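PDB 1K32: tricorn protease from Thermoplasma acidophilum, which is a serine protease that probably acts downstream of the proteasome, cutting the peptides it releases into smaller fragments. Local coordinates for residues Ile199-Ser207 / Arg215-Asp223. Sequence-based numbering, arbitrary orientation.
Sequences IVDMSTHVS and RIYFITDID
The ring of F218 is met obliquely by V206, M202 and V200. CG1 of V206 lies 3.5 Å from F218 CD1, while M202 and F218 reach toward each other from opposite directions in a Met-aromatic contact, SD 5.2 Å from the ring centroid and 67° off its normal. The exact place of the M202 methyl is doubtful, so the contact rests on the sulfur, and V200 CG1 borders CZ more loosely. Polar links follow where the chain leaves the ring, an example of how hydroxyls tie a connecting segment to a strand end. T204 OG1 donates to T220 OG1 at 2.5 Å, and T220 OG1 in turn donates to H205 O at 2.8 Å, reaching that oxygen from well above the carbonyl plane. With OG1 anti to the backbone N (chi1 -167°), T220 sets its hydroxyl between these two partners. A valine in its place would probably leave T204 OG1 without its acceptor and H205 O without this donor, freeing the turn to shift. A water extends the linkage, accepting from H205 N and donating to D221 OD2, while D221 OD1 is held by G178. Beyond it S207 and I219 form an antiparallel hydrogen-bonded pair, with S207 N to I219 O and I219 N to S207 O both 2.9 Å. The crossing joins successive four-stranded antiparallel sheets, arranged like propeller blades: 199-207 leaves the outermost strand 195-200 of one and enters strand 207-212, the edge of the next, beside strand 215-220. I199 and I216 meet between the two sheets, where I187 of strand 186-192 also touches I216, and Y229 of strand 227-232 packs against F218 and T220.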
ATOM      1  N   ILE A 199      48.752 -33.281 -56.516  1.00 26.07           N
ATOM      2  CA  ILE A 199      50.168 -33.632 -56.676  1.00 27.70           C
ATOM      3  C   ILE A 199      50.961 -33.853 -55.390  1.00 28.72           C
ATOM      4  O   ILE A 199      51.973 -34.558 -55.397  1.00 29.56           O
ATOM      5  CB  ILE A 199      50.933 -32.583 -57.533  1.00 26.73           C
ATOM      6  CG1 ILE A 199      50.640 -31.173 -57.021  1.00 26.71           C
ATOM      7  CG2 ILE A 199      50.556 -32.720 -59.004  1.00 27.20           C
ATOM      8  CD1 ILE A 199      51.509 -30.113 -57.668  1.00 25.07           C
ATOM      9  N   VAL A 200      50.526 -33.244 -54.294  1.00 28.58           N
ATOM     10  CA  VAL A 200      51.212 -33.427 -53.019  1.00 27.67           C
ATOM     11  C   VAL A 200      50.219 -33.882 -51.943  1.00 28.88           C
ATOM     12  O   VAL A 200      49.397 -33.105 -51.450  1.00 27.90           O
ATOM     13  CB  VAL A 200      51.924 -32.144 -52.573  1.00 26.85           C
ATOM     14  CG1 VAL A 200      52.599 -32.367 -51.229  1.00 28.01           C
ATOM     15  CG2 VAL A 200      52.970 -31.754 -53.610  1.00 25.66           C
ATOM     16  N   ASP A 201      50.303 -35.168 -51.623  1.00 27.25           N
ATOM     17  CA  ASP A 201      49.473 -35.816 -50.629  1.00 27.71           C
ATOM     18  C   ASP A 201      50.423 -36.746 -49.870  1.00 27.76           C
ATOM     19  O   ASP A 201      50.668 -37.871 -50.287  1.00 27.54           O
ATOM     20  CB  ASP A 201      48.369 -36.630 -51.322  1.00 27.23           C
ATOM     21  CG  ASP A 201      47.333 -37.170 -50.346  1.00 29.60           C
ATOM     22  OD1 ASP A 201      47.705 -37.489 -49.195  1.00 28.86           O
ATOM     23  OD2 ASP A 201      46.150 -37.294 -50.739  1.00 30.40           O
ATOM     24  N   MET A 202      50.975 -36.254 -48.767  1.00 29.21           N
ATOM     25  CA  MET A 202      51.906 -37.026 -47.950  1.00 28.21           C
ATOM     26  C   MET A 202      51.213 -37.511 -46.686  1.00 28.36           C
ATOM     27  O   MET A 202      50.114 -37.064 -46.363  1.00 27.57           O
ATOM     28  CB  MET A 202      53.112 -36.160 -47.578  1.00 28.95           C
ATOM     29  CG  MET A 202      53.979 -35.780 -48.773  1.00 32.80           C
ATOM     30  SD  MET A 202      55.276 -34.580 -48.411  1.00 32.56           S
ATOM     31  CE  MET A 202      54.505 -33.162 -48.833  1.00 38.25           C
ATOM     32  N   SER A 203      51.858 -38.423 -45.966  1.00 27.30           N
ATOM     33  CA  SER A 203      51.279 -38.944 -44.745  1.00 27.36           C
ATOM     34  C   SER A 203      51.118 -37.837 -43.710  1.00 27.79           C
ATOM     35  O   SER A 203      50.187 -37.878 -42.906  1.00 27.39           O
ATOM     36  CB  SER A 203      52.141 -40.076 -44.175  1.00 27.94           C
ATOM     37  OG  SER A 203      53.409 -39.599 -43.767  1.00 30.41           O
ATOM     38  N   THR A 204      52.014 -36.848 -43.741  1.00 26.54           N
ATOM     39  CA  THR A 204      51.970 -35.727 -42.806  1.00 25.08           C
ATOM     40  C   THR A 204      51.397 -34.445 -43.428  1.00 25.40           C
ATOM     41  O   THR A 204      51.152 -34.372 -44.627  1.00 26.17           O
ATOM     42  CB  THR A 204      53.381 -35.417 -42.221  1.00 26.18           C
ATOM     43  OG1 THR A 204      54.284 -35.079 -43.283  1.00 25.22           O
ATOM     44  CG2 THR A 204      53.928 -36.643 -41.467  1.00 26.45           C
ATOM     45  N   HIS A 205      51.202 -33.441 -42.584  1.00 25.45           N
ATOM     46  CA  HIS A 205      50.640 -32.148 -42.957  1.00 24.23           C
ATOM     47  C   HIS A 205      51.599 -31.218 -43.704  1.00 23.59           C
ATOM     48  O   HIS A 205      52.709 -30.973 -43.259  1.00 23.01           O
ATOM     49  CB  HIS A 205      50.156 -31.456 -41.685  1.00 23.96           C
ATOM     50  CG  HIS A 205      49.696 -30.049 -41.894  1.00 25.77           C
ATOM     51  ND1 HIS A 205      48.577 -29.735 -42.636  1.00 25.38           N
ATOM     52  CD2 HIS A 205      50.162 -28.879 -41.401  1.00 25.30           C
ATOM     53  CE1 HIS A 205      48.370 -28.432 -42.583  1.00 26.96           C
ATOM     54  NE2 HIS A 205      49.316 -27.890 -41.840  1.00 26.93           N
ATOM     55  N   VAL A 206      51.150 -30.682 -44.831  1.00 21.92           N
ATOM     56  CA  VAL A 206      51.970 -29.768 -45.604  1.00 22.18           C
ATOM     57  C   VAL A 206      51.447 -28.366 -45.366  1.00 22.19           C
ATOM     58  O   VAL A 206      50.246 -28.128 -45.462  1.00 19.88           O
ATOM     59  CB  VAL A 206      51.892 -30.099 -47.106  1.00 25.00           C
ATOM     60  CG1 VAL A 206      52.587 -29.021 -47.923  1.00 25.18           C
ATOM     61  CG2 VAL A 206      52.525 -31.459 -47.359  1.00 24.68           C
ATOM     62  N   SER A 207      52.352 -27.441 -45.066  1.00 21.43           N
ATOM     63  CA  SER A 207      51.968 -26.071 -44.793  1.00 22.03           C
ATOM     64  C   SER A 207      52.826 -25.045 -45.531  1.00 22.82           C
ATOM     65  O   SER A 207      53.928 -25.346 -45.992  1.00 21.95           O
ATOM     66  CB  SER A 207      52.070 -25.810 -43.293  1.00 21.96           C
ATOM     67  OG  SER A 207      53.407 -25.963 -42.863  1.00 24.18           O
ATOM     68  N   ARG A 215      59.670 -25.154 -58.716  1.00 34.45           N
ATOM     69  CA  ARG A 215      59.590 -26.051 -57.572  1.00 33.68           C
ATOM     70  C   ARG A 215      58.677 -25.462 -56.517  1.00 31.47           C
ATOM     71  O   ARG A 215      58.665 -24.253 -56.292  1.00 31.97           O
ATOM     72  CB  ARG A 215      60.969 -26.292 -56.959  1.00 34.61           C
ATOM     73  CG  ARG A 215      61.903 -27.091 -57.841  1.00 36.82           C
ATOM     74  CD  ARG A 215      62.766 -28.021 -57.006  1.00 38.33           C
ATOM     75  NE  ARG A 215      62.766 -29.354 -57.595  1.00 39.48           N
ATOM     76  CZ  ARG A 215      62.601 -30.480 -56.916  1.00 37.86           C
ATOM     77  NH1 ARG A 215      62.613 -31.632 -57.560  1.00 40.90           N
ATOM     78  NH2 ARG A 215      62.425 -30.464 -55.604  1.00 37.15           N
ATOM     79  N   ILE A 216      57.901 -26.321 -55.878  1.00 30.43           N
ATOM     80  CA  ILE A 216      57.005 -25.875 -54.831  1.00 29.53           C
ATOM     81  C   ILE A 216      57.710 -26.164 -53.519  1.00 27.32           C
ATOM     82  O   ILE A 216      58.049 -27.310 -53.236  1.00 28.91           O
ATOM     83  CB  ILE A 216      55.660 -26.654 -54.839  1.00 29.70           C
ATOM     84  CG1 ILE A 216      54.999 -26.565 -56.212  1.00 29.95           C
ATOM     85  CG2 ILE A 216      54.721 -26.087 -53.770  1.00 29.23           C
ATOM     86  CD1 ILE A 216      53.784 -27.470 -56.364  1.00 29.60           C
ATOM     87  N   TYR A 217      57.964 -25.129 -52.735  1.00 26.76           N
ATOM     88  CA  TYR A 217      58.589 -25.325 -51.437  1.00 25.91           C
ATOM     89  C   TYR A 217      57.513 -25.254 -50.361  1.00 25.23           C
ATOM     90  O   TYR A 217      56.531 -24.503 -50.482  1.00 21.92           O
ATOM     91  CB  TYR A 217      59.672 -24.276 -51.193  1.00 28.41           C
ATOM     92  CG  TYR A 217      60.876 -24.455 -52.087  1.00 30.12           C
ATOM     93  CD1 TYR A 217      60.828 -24.105 -53.440  1.00 30.79           C
ATOM     94  CD2 TYR A 217      62.057 -24.999 -51.585  1.00 30.24           C
ATOM     95  CE1 TYR A 217      61.928 -24.294 -54.266  1.00 33.07           C
ATOM     96  CE2 TYR A 217      63.157 -25.194 -52.395  1.00 31.27           C
ATOM     97  CZ  TYR A 217      63.093 -24.843 -53.734  1.00 32.96           C
ATOM     98  OH  TYR A 217      64.197 -25.049 -54.530  1.00 32.29           O
ATOM     99  N   PHE A 218      57.688 -26.054 -49.313  1.00 24.24           N
ATOM    100  CA  PHE A 218      56.713 -26.106 -48.237  1.00 23.39           C
ATOM    101  C   PHE A 218      57.309 -26.708 -46.978  1.00 24.64           C
ATOM    102  O   PHE A 218      58.470 -27.141 -46.959  1.00 24.72           O
ATOM    103  CB  PHE A 218      55.493 -26.928 -48.677  1.00 22.76           C
ATOM    104  CG  PHE A 218      55.832 -28.316 -49.146  1.00 23.21           C
ATOM    105  CD1 PHE A 218      56.038 -29.346 -48.236  1.00 22.54           C
ATOM    106  CD2 PHE A 218      55.971 -28.587 -50.507  1.00 23.45           C
ATOM    107  CE1 PHE A 218      56.382 -30.636 -48.679  1.00 23.36           C
ATOM    108  CE2 PHE A 218      56.310 -29.863 -50.959  1.00 23.50           C
ATOM    109  CZ  PHE A 218      56.518 -30.893 -50.040  1.00 22.92           C
ATOM    110  N   ILE A 219      56.495 -26.765 -45.934  1.00 22.94           N
ATOM    111  CA  ILE A 219      56.946 -27.303 -44.668  1.00 23.10           C
ATOM    112  C   ILE A 219      56.163 -28.529 -44.220  1.00 24.54           C
ATOM    113  O   ILE A 219      54.937 -28.593 -44.381  1.00 21.95           O
ATOM    114  CB  ILE A 219      56.843 -26.229 -43.560  1.00 23.75           C
ATOM    115  CG1 ILE A 219      57.788 -25.064 -43.873  1.00 22.42           C
ATOM    116  CG2 ILE A 219      57.150 -26.851 -42.189  1.00 22.34           C
ATOM    117  CD1 ILE A 219      57.602 -23.865 -42.964  1.00 22.95           C
ATOM    118  N   THR A 220      56.879 -29.514 -43.669  1.00 24.38           N
ATOM    119  CA  THR A 220      56.237 -30.713 -43.128  1.00 24.45           C
ATOM    120  C   THR A 220      57.173 -31.425 -42.166  1.00 23.87           C
ATOM    121  O   THR A 220      58.376 -31.196 -42.181  1.00 24.62           O
ATOM    122  CB  THR A 220      55.767 -31.690 -44.226  1.00 25.84           C
ATOM    123  OG1 THR A 220      54.896 -32.664 -43.637  1.00 28.15           O
ATOM    124  CG2 THR A 220      56.936 -32.391 -44.874  1.00 25.64           C
ATOM    125  N   ASP A 221      56.626 -32.271 -41.309  1.00 23.11           N
ATOM    126  CA  ASP A 221      57.462 -32.968 -40.343  1.00 27.28           C
ATOM    127  C   ASP A 221      57.441 -34.479 -40.549  1.00 28.12           C
ATOM    128  O   ASP A 221      57.502 -35.255 -39.592  1.00 27.99           O
ATOM    129  CB  ASP A 221      57.027 -32.608 -38.916  1.00 24.73           C
ATOM    130  CG  ASP A 221      55.572 -32.958 -38.637  1.00 26.60           C
ATOM    131  OD1 ASP A 221      55.055 -32.556 -37.572  1.00 24.84           O
ATOM    132  OD2 ASP A 221      54.943 -33.639 -39.472  1.00 26.00           O
ATOM    133  N   ILE A 222      57.387 -34.891 -41.811  1.00 29.47           N
ATOM    134  CA  ILE A 222      57.341 -36.309 -42.130  1.00 31.18           C
ATOM    135  C   ILE A 222      58.532 -37.092 -41.583  1.00 32.13           C
ATOM    136  O   ILE A 222      58.446 -38.303 -41.410  1.00 32.94           O
ATOM    137  CB  ILE A 222      57.259 -36.534 -43.643  1.00 30.49           C
ATOM    138  CG1 ILE A 222      56.998 -38.015 -43.922  1.00 31.09           C
ATOM    139  CG2 ILE A 222      58.541 -36.050 -44.304  1.00 30.31           C
ATOM    140  CD1 ILE A 222      56.581 -38.316 -45.329  1.00 33.42           C
ATOM    141  N   ASP A 223      59.635 -36.405 -41.305  1.00 33.28           N
ATOM    142  CA  ASP A 223      60.818 -37.071 -40.777  1.00 34.42           C
ATOM    143  C   ASP A 223      60.979 -36.889 -39.265  1.00 33.77           C
ATOM    144  O   ASP A 223      62.021 -37.208 -38.697  1.00 34.67           O
ATOM    145  CB  ASP A 223      62.065 -36.584 -41.538  1.00 35.85           C
ATOM    146  CG  ASP A 223      62.100 -37.086 -42.992  1.00 37.75           C
ATOM    147  OD1 ASP A 223      62.678 -36.406 -43.865  1.00 37.15           O
ATOM    148  OD2 ASP A 223      61.549 -38.176 -43.261  1.00 39.88           O
TER
HETATM  149  O   HOH W   1      52.194 -33.039 -39.516  1.00 19.57           O